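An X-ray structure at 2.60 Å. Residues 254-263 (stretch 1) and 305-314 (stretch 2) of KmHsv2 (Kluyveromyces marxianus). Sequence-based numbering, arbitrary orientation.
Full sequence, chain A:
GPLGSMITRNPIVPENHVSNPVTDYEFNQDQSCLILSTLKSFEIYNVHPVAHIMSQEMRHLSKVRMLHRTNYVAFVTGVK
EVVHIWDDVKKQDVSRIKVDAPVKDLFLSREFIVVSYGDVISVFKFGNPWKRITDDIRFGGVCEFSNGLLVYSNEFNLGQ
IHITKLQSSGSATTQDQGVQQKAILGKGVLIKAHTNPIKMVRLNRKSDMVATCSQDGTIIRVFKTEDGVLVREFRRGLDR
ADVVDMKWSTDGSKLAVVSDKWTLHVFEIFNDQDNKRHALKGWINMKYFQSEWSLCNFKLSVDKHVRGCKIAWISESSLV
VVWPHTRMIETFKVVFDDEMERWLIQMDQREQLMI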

ATOM      1  N   LYS A 254      10.700   5.103  -7.563  1.00 36.21           N
ATOM      2  CA  LYS A 254       9.639   4.815  -8.513  1.00 36.34           C
ATOM      3  C   LYS A 254       8.308   4.519  -7.863  1.00 35.68           C
ATOM      4  O   LYS A 254       8.226   4.059  -6.726  1.00 36.20           O
ATOM      5  CB  LYS A 254      10.045   3.655  -9.416  1.00 36.68           C
ATOM      6  CG  LYS A 254      11.174   4.021 -10.342  1.00 39.33           C
ATOM      7  CD  LYS A 254      11.761   2.810 -11.012  1.00 43.85           C
ATOM      8  CE  LYS A 254      13.098   3.164 -11.657  1.00 47.51           C
ATOM      9  NZ  LYS A 254      14.085   3.648 -10.638  1.00 47.80           N
ATOM     10  N   LEU A 255       7.258   4.802  -8.612  1.00 35.20           N
ATOM     11  CA  LEU A 255       5.905   4.579  -8.147  1.00 34.92           C
ATOM     12  C   LEU A 255       5.235   3.611  -9.128  1.00 35.81           C
ATOM     13  O   LEU A 255       5.232   3.855 -10.338  1.00 35.39           O
ATOM     14  CB  LEU A 255       5.173   5.916  -8.125  1.00 33.56           C
ATOM     15  CG  LEU A 255       3.823   6.040  -7.449  1.00 31.26           C
ATOM     16  CD1 LEU A 255       3.929   5.587  -6.011  1.00 34.03           C
ATOM     17  CD2 LEU A 255       3.385   7.484  -7.530  1.00 31.22           C
ATOM     18  N   ALA A 256       4.708   2.499  -8.614  1.00 35.24           N
ATOM     19  CA  ALA A 256       4.021   1.523  -9.466  1.00 34.79           C
ATOM     20  C   ALA A 256       2.523   1.655  -9.278  1.00 33.26           C
ATOM     21  O   ALA A 256       2.038   1.828  -8.159  1.00 34.25           O
ATOM     22  CB  ALA A 256       4.462   0.095  -9.138  1.00 32.42           C
ATOM     23  N   VAL A 257       1.799   1.591 -10.383  1.00 33.14           N
ATOM     24  CA  VAL A 257       0.349   1.676 -10.359  1.00 34.12           C
ATOM     25  C   VAL A 257      -0.236   0.533 -11.188  1.00 35.30           C
ATOM     26  O   VAL A 257       0.266   0.222 -12.274  1.00 35.70           O
ATOM     27  CB  VAL A 257      -0.152   3.021 -10.955  1.00 33.45           C
ATOM     28  CG1 VAL A 257      -1.683   3.035 -11.033  1.00 31.84           C
ATOM     29  CG2 VAL A 257       0.331   4.173 -10.108  1.00 34.24           C
ATOM     30  N   VAL A 258      -1.282  -0.100 -10.669  1.00 35.20           N
ATOM     31  CA  VAL A 258      -1.958  -1.165 -11.394  1.00 34.54           C
ATOM     32  C   VAL A 258      -3.393  -0.691 -11.574  1.00 35.47           C
ATOM     33  O   VAL A 258      -4.029  -0.287 -10.603  1.00 37.61           O
ATOM     34  CB  VAL A 258      -1.979  -2.489 -10.604  1.00 33.99           C
ATOM     35  CG1 VAL A 258      -2.765  -3.538 -11.372  1.00 35.15           C
ATOM     36  CG2 VAL A 258      -0.583  -2.982 -10.381  1.00 36.66           C
ATOM     37  N   SER A 259      -3.897  -0.724 -12.805  1.00 35.73           N
ATOM     38  CA  SER A 259      -5.279  -0.318 -13.084  1.00 36.70           C
ATOM     39  C   SER A 259      -6.143  -1.578 -13.198  1.00 37.51           C
ATOM     40  O   SER A 259      -5.606  -2.685 -13.224  1.00 37.23           O
ATOM     41  CB  SER A 259      -5.350   0.437 -14.399  1.00 35.86           C
ATOM     42  OG  SER A 259      -5.054  -0.444 -15.472  1.00 39.82           O
ATOM     43  N   ASP A 260      -7.468  -1.431 -13.269  1.00 38.99           N
ATOM     44  CA  ASP A 260      -8.300  -2.628 -13.394  1.00 40.49           C
ATOM     45  C   ASP A 260      -8.360  -3.138 -14.830  1.00 40.83           C
ATOM     46  O   ASP A 260      -9.112  -4.057 -15.139  1.00 41.18           O
ATOM     47  CB  ASP A 260      -9.715  -2.431 -12.832  1.00 40.67           C
ATOM     48  CG  ASP A 260     -10.465  -1.310 -13.497  1.00 45.30           C
ATOM     49  OD1 ASP A 260     -10.159  -0.969 -14.660  1.00 49.15           O
ATOM     50  OD2 ASP A 260     -11.388  -0.774 -12.849  1.00 49.36           O
ATOM     51  N   LYS A 261      -7.570  -2.530 -15.709  1.00 41.00           N
ATOM     52  CA  LYS A 261      -7.475  -3.007 -17.087  1.00 41.38           C
ATOM     53  C   LYS A 261      -6.346  -4.038 -16.951  1.00 40.70           C
ATOM     54  O   LYS A 261      -5.994  -4.745 -17.891  1.00 41.54           O
ATOM     55  CB  LYS A 261      -7.060  -1.872 -18.036  1.00 39.79           C
ATOM     56  N   TRP A 262      -5.799  -4.100 -15.739  1.00 39.80           N
ATOM     57  CA  TRP A 262      -4.709  -4.992 -15.366  1.00 38.87           C
ATOM     58  C   TRP A 262      -3.413  -4.677 -16.107  1.00 38.64           C
ATOM     59  O   TRP A 262      -2.748  -5.546 -16.676  1.00 38.45           O
ATOM     60  CB  TRP A 262      -5.142  -6.448 -15.543  1.00 37.95           C
ATOM     61  CG  TRP A 262      -6.446  -6.687 -14.845  1.00 37.88           C
ATOM     62  CD1 TRP A 262      -7.626  -7.049 -15.421  1.00 35.14           C
ATOM     63  CD2 TRP A 262      -6.738  -6.446 -13.459  1.00 36.80           C
ATOM     64  NE1 TRP A 262      -8.635  -7.036 -14.490  1.00 36.16           N
ATOM     65  CE2 TRP A 262      -8.119  -6.666 -13.277  1.00 37.08           C
ATOM     66  CE3 TRP A 262      -5.969  -6.055 -12.358  1.00 36.28           C
ATOM     67  CZ2 TRP A 262      -8.749  -6.513 -12.036  1.00 34.98           C
ATOM     68  CZ3 TRP A 262      -6.594  -5.903 -11.123  1.00 34.05           C
ATOM     69  CH2 TRP A 262      -7.972  -6.129 -10.976  1.00 36.31           C
ATOM     70  N   THR A 263      -3.067  -3.399 -16.077  1.00 38.09           N
ATOM     71  CA  THR A 263      -1.849  -2.913 -16.685  1.00 39.09           C
ATOM     72  C   THR A 263      -0.987  -2.295 -15.587  1.00 39.06           C
ATOM     73  O   THR A 263      -1.464  -1.503 -14.776  1.00 40.24           O
ATOM     74  CB  THR A 263      -2.155  -1.871 -17.737  1.00 39.56           C
ATOM     75  OG1 THR A 263      -2.945  -2.473 -18.766  1.00 44.75           O
ATOM     76  CG2 THR A 263      -0.880  -1.348 -18.337  1.00 41.60           C
ATOM     77  N   HIS A 305     -11.526 -14.516 -13.840  1.00 58.23           N
ATOM     78  CA  HIS A 305     -12.069 -14.511 -12.490  1.00 59.38           C
ATOM     79  C   HIS A 305     -11.368 -13.510 -11.556  1.00 58.52           C
ATOM     80  O   HIS A 305     -11.503 -13.598 -10.334  1.00 58.79           O
ATOM     81  CB  HIS A 305     -11.985 -15.932 -11.919  1.00 62.05           C
ATOM     82  CG  HIS A 305     -12.604 -16.968 -12.808  1.00 65.95           C
ATOM     83  ND1 HIS A 305     -13.954 -16.992 -13.097  1.00 66.04           N
ATOM     84  CD2 HIS A 305     -12.049 -17.978 -13.522  1.00 67.19           C
ATOM     85  CE1 HIS A 305     -14.202 -17.970 -13.951  1.00 66.46           C
ATOM     86  NE2 HIS A 305     -13.063 -18.583 -14.226  1.00 67.56           N
ATOM     87  N   VAL A 306     -10.642 -12.554 -12.131  1.00 56.31           N
ATOM     88  CA  VAL A 306      -9.917 -11.568 -11.336  1.00 55.34           C
ATOM     89  C   VAL A 306     -10.822 -10.778 -10.419  1.00 55.84           C
ATOM     90  O   VAL A 306     -11.886 -10.326 -10.825  1.00 55.07           O
ATOM     91  CB  VAL A 306      -9.193 -10.504 -12.193  1.00 54.75           C
ATOM     92  CG1 VAL A 306      -7.837 -10.200 -11.595  1.00 51.25           C
ATOM     93  CG2 VAL A 306      -9.089 -10.945 -13.623  1.00 56.19           C
ATOM     94  N   ARG A 307     -10.380 -10.610  -9.180  1.00 56.67           N
ATOM     95  CA  ARG A 307     -11.116  -9.814  -8.213  1.00 58.38           C
ATOM     96  C   ARG A 307     -10.354  -8.495  -8.174  1.00 56.68           C
ATOM     97  O   ARG A 307     -10.829  -7.467  -8.673  1.00 58.77           O
ATOM     98  CB  ARG A 307     -11.099 -10.480  -6.838  1.00 62.09           C
ATOM     99  CG  ARG A 307     -11.897 -11.771  -6.774  1.00 66.12           C
ATOM    100  CD  ARG A 307     -11.806 -12.383  -5.388  1.00 70.57           C
ATOM    101  NE  ARG A 307     -12.078 -13.817  -5.419  1.00 74.04           N
ATOM    102  CZ  ARG A 307     -11.679 -14.673  -4.480  1.00 75.46           C
ATOM    103  NH1 ARG A 307     -10.989 -14.234  -3.428  1.00 73.72           N
ATOM    104  NH2 ARG A 307     -11.955 -15.968  -4.602  1.00 74.93           N
ATOM    105  N   GLY A 308      -9.157  -8.540  -7.605  1.00 51.25           N
ATOM    106  CA  GLY A 308      -8.324  -7.358  -7.540  1.00 47.84           C
ATOM    107  C   GLY A 308      -6.909  -7.823  -7.292  1.00 45.49           C
ATOM    108  O   GLY A 308      -6.550  -8.931  -7.691  1.00 46.40           O
ATOM    109  N   CYS A 309      -6.099  -6.990  -6.650  1.00 40.78           N
ATOM    110  CA  CYS A 309      -4.735  -7.376  -6.327  1.00 39.47           C
ATOM    111  C   CYS A 309      -4.096  -6.309  -5.470  1.00 40.14           C
ATOM    112  O   CYS A 309      -4.675  -5.239  -5.262  1.00 39.76           O
ATOM    113  CB  CYS A 309      -3.894  -7.594  -7.599  1.00 37.92           C
ATOM    114  SG  CYS A 309      -3.552  -6.120  -8.617  1.00 34.33           S
ATOM    115  N   LYS A 310      -2.910  -6.624  -4.958  1.00 40.23           N
ATOM    116  CA  LYS A 310      -2.132  -5.703  -4.134  1.00 40.46           C
ATOM    117  C   LYS A 310      -0.700  -5.879  -4.568  1.00 40.32           C
ATOM    118  O   LYS A 310      -0.266  -7.001  -4.831  1.00 41.81           O
ATOM    119  CB  LYS A 310      -2.276  -6.023  -2.641  1.00 38.45           C
ATOM    120  CG  LYS A 310      -3.651  -5.681  -2.123  1.00 39.10           C
ATOM    121  CD  LYS A 310      -3.766  -5.708  -0.616  1.00 38.99           C
ATOM    122  CE  LYS A 310      -5.190  -5.315  -0.237  1.00 39.56           C
ATOM    123  NZ  LYS A 310      -5.450  -5.341   1.222  1.00 44.74           N
ATOM    124  N   ILE A 311       0.031  -4.778  -4.668  1.00 39.40           N
ATOM    125  CA  ILE A 311       1.419  -4.859  -5.089  1.00 38.76           C
ATOM    126  C   ILE A 311       2.346  -4.355  -3.997  1.00 38.41           C
ATOM    127  O   ILE A 311       1.920  -3.683  -3.056  1.00 39.38           O
ATOM    128  CB  ILE A 311       1.642  -4.069  -6.401  1.00 39.09           C
ATOM    129  CG1 ILE A 311       1.474  -2.570  -6.172  1.00 39.70           C
ATOM    130  CG2 ILE A 311       0.602  -4.500  -7.440  1.00 40.01           C
ATOM    131  CD1 ILE A 311       1.434  -1.762  -7.457  1.00 36.87           C
ATOM    132  N   ALA A 312       3.617  -4.706  -4.111  1.00 37.14           N
ATOM    133  CA  ALA A 312       4.599  -4.279  -3.127  1.00 36.14           C
ATOM    134  C   ALA A 312       5.996  -4.407  -3.705  1.00 35.27           C
ATOM    135  O   ALA A 312       6.354  -5.442  -4.277  1.00 34.35           O
ATOM    136  CB  ALA A 312       4.473  -5.117  -1.862  1.00 33.05           C
ATOM    137  N   TRP A 313       6.779  -3.343  -3.583  1.00 35.52           N
ATOM    138  CA  TRP A 313       8.147  -3.390  -4.078  1.00 35.41           C
ATOM    139  C   TRP A 313       8.935  -4.160  -3.039  1.00 36.11           C
ATOM    140  O   TRP A 313       8.673  -4.048  -1.845  1.00 36.28           O
ATOM    141  CB  TRP A 313       8.727  -1.988  -4.242  1.00 32.66           C
ATOM    142  CG  TRP A 313       8.103  -1.205  -5.356  1.00 32.07           C
ATOM    143  CD1 TRP A 313       6.907  -0.545  -5.331  1.00 31.02           C
ATOM    144  CD2 TRP A 313       8.663  -0.968  -6.654  1.00 31.88           C
ATOM    145  NE1 TRP A 313       6.692   0.094  -6.528  1.00 31.22           N
ATOM    146  CE2 TRP A 313       7.753  -0.150  -7.357  1.00 31.46           C
ATOM    147  CE3 TRP A 313       9.846  -1.364  -7.287  1.00 29.65           C
ATOM    148  CZ2 TRP A 313       7.993   0.281  -8.666  1.00 31.62           C
ATOM    149  CZ3 TRP A 313      10.086  -0.935  -8.587  1.00 30.26           C
ATOM    150  CH2 TRP A 313       9.161  -0.120  -9.263  1.00 30.03           C
ATOM    151  N   ILE A 314       9.878  -4.971  -3.491  1.00 38.39           N
ATOM    152  CA  ILE A 314      10.690  -5.755  -2.576  1.00 39.60           C
ATOM    153  C   ILE A 314      12.140  -5.327  -2.714  1.00 40.92           C
ATOM    154  O   ILE A 314      13.026  -5.889  -2.079  1.00 43.11           O
ATOM    155  CB  ILE A 314      10.564  -7.270  -2.864  1.00 37.43           C
ATOM    156  CG1 ILE A 314      11.007  -7.582  -4.292  1.00 38.14           C
ATOM    157  CG2 ILE A 314       9.134  -7.709  -2.656  1.00 38.22           C
ATOM    158  CD1 ILE A 314      11.122  -9.071  -4.581  1.00 36.71           C
TER

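How do two strands running nearly antiparallel, at 164°, meet without a hydrogen bond between them? Their axes come no closer than 8.4 Å, and every close contact across the gap involves a side chain, sometimes against the other stretch's backbone. Along stretch 1, Lys254, Ala256 and Val258 point toward stretch 2, while Leu255 and Val257 point away, the alternation expected of a strand.

What receives the first of these residues? Trp313 does. Lys254 approaches with the base of its side chain, CB lying 3.9 Å from Trp313 CH2, while its end leads away. Ala256 packs close to the indole: its CB is 3.4 Å from Trp313 NE1, and also 3.9 Å from Ile311 CD1.

Where does Val258 fit? Its two methyls have different nearest partners: Val258 CG2 packs 3.5 Å from Ile311 CG2, and Val258 CG1 lies 3.9 Å from Cys309 SG. All three residues are buried.

How does Trp262 join the contact from beyond the strand? A type I turn from Ser259 to Trp262 brings the chain round, and the CA-to-CB bond of Trp262 points toward stretch 2. Val306 CG1 sits over one face of Trp262, 4.0 Å from the centroid of the Trp262 six-membered ring, a CH-pi contact. Cys309 SG instead lies at the ring edge, 3.9 Å from Trp262 CZ3, so this sulfur touches both Val258 and Trp262.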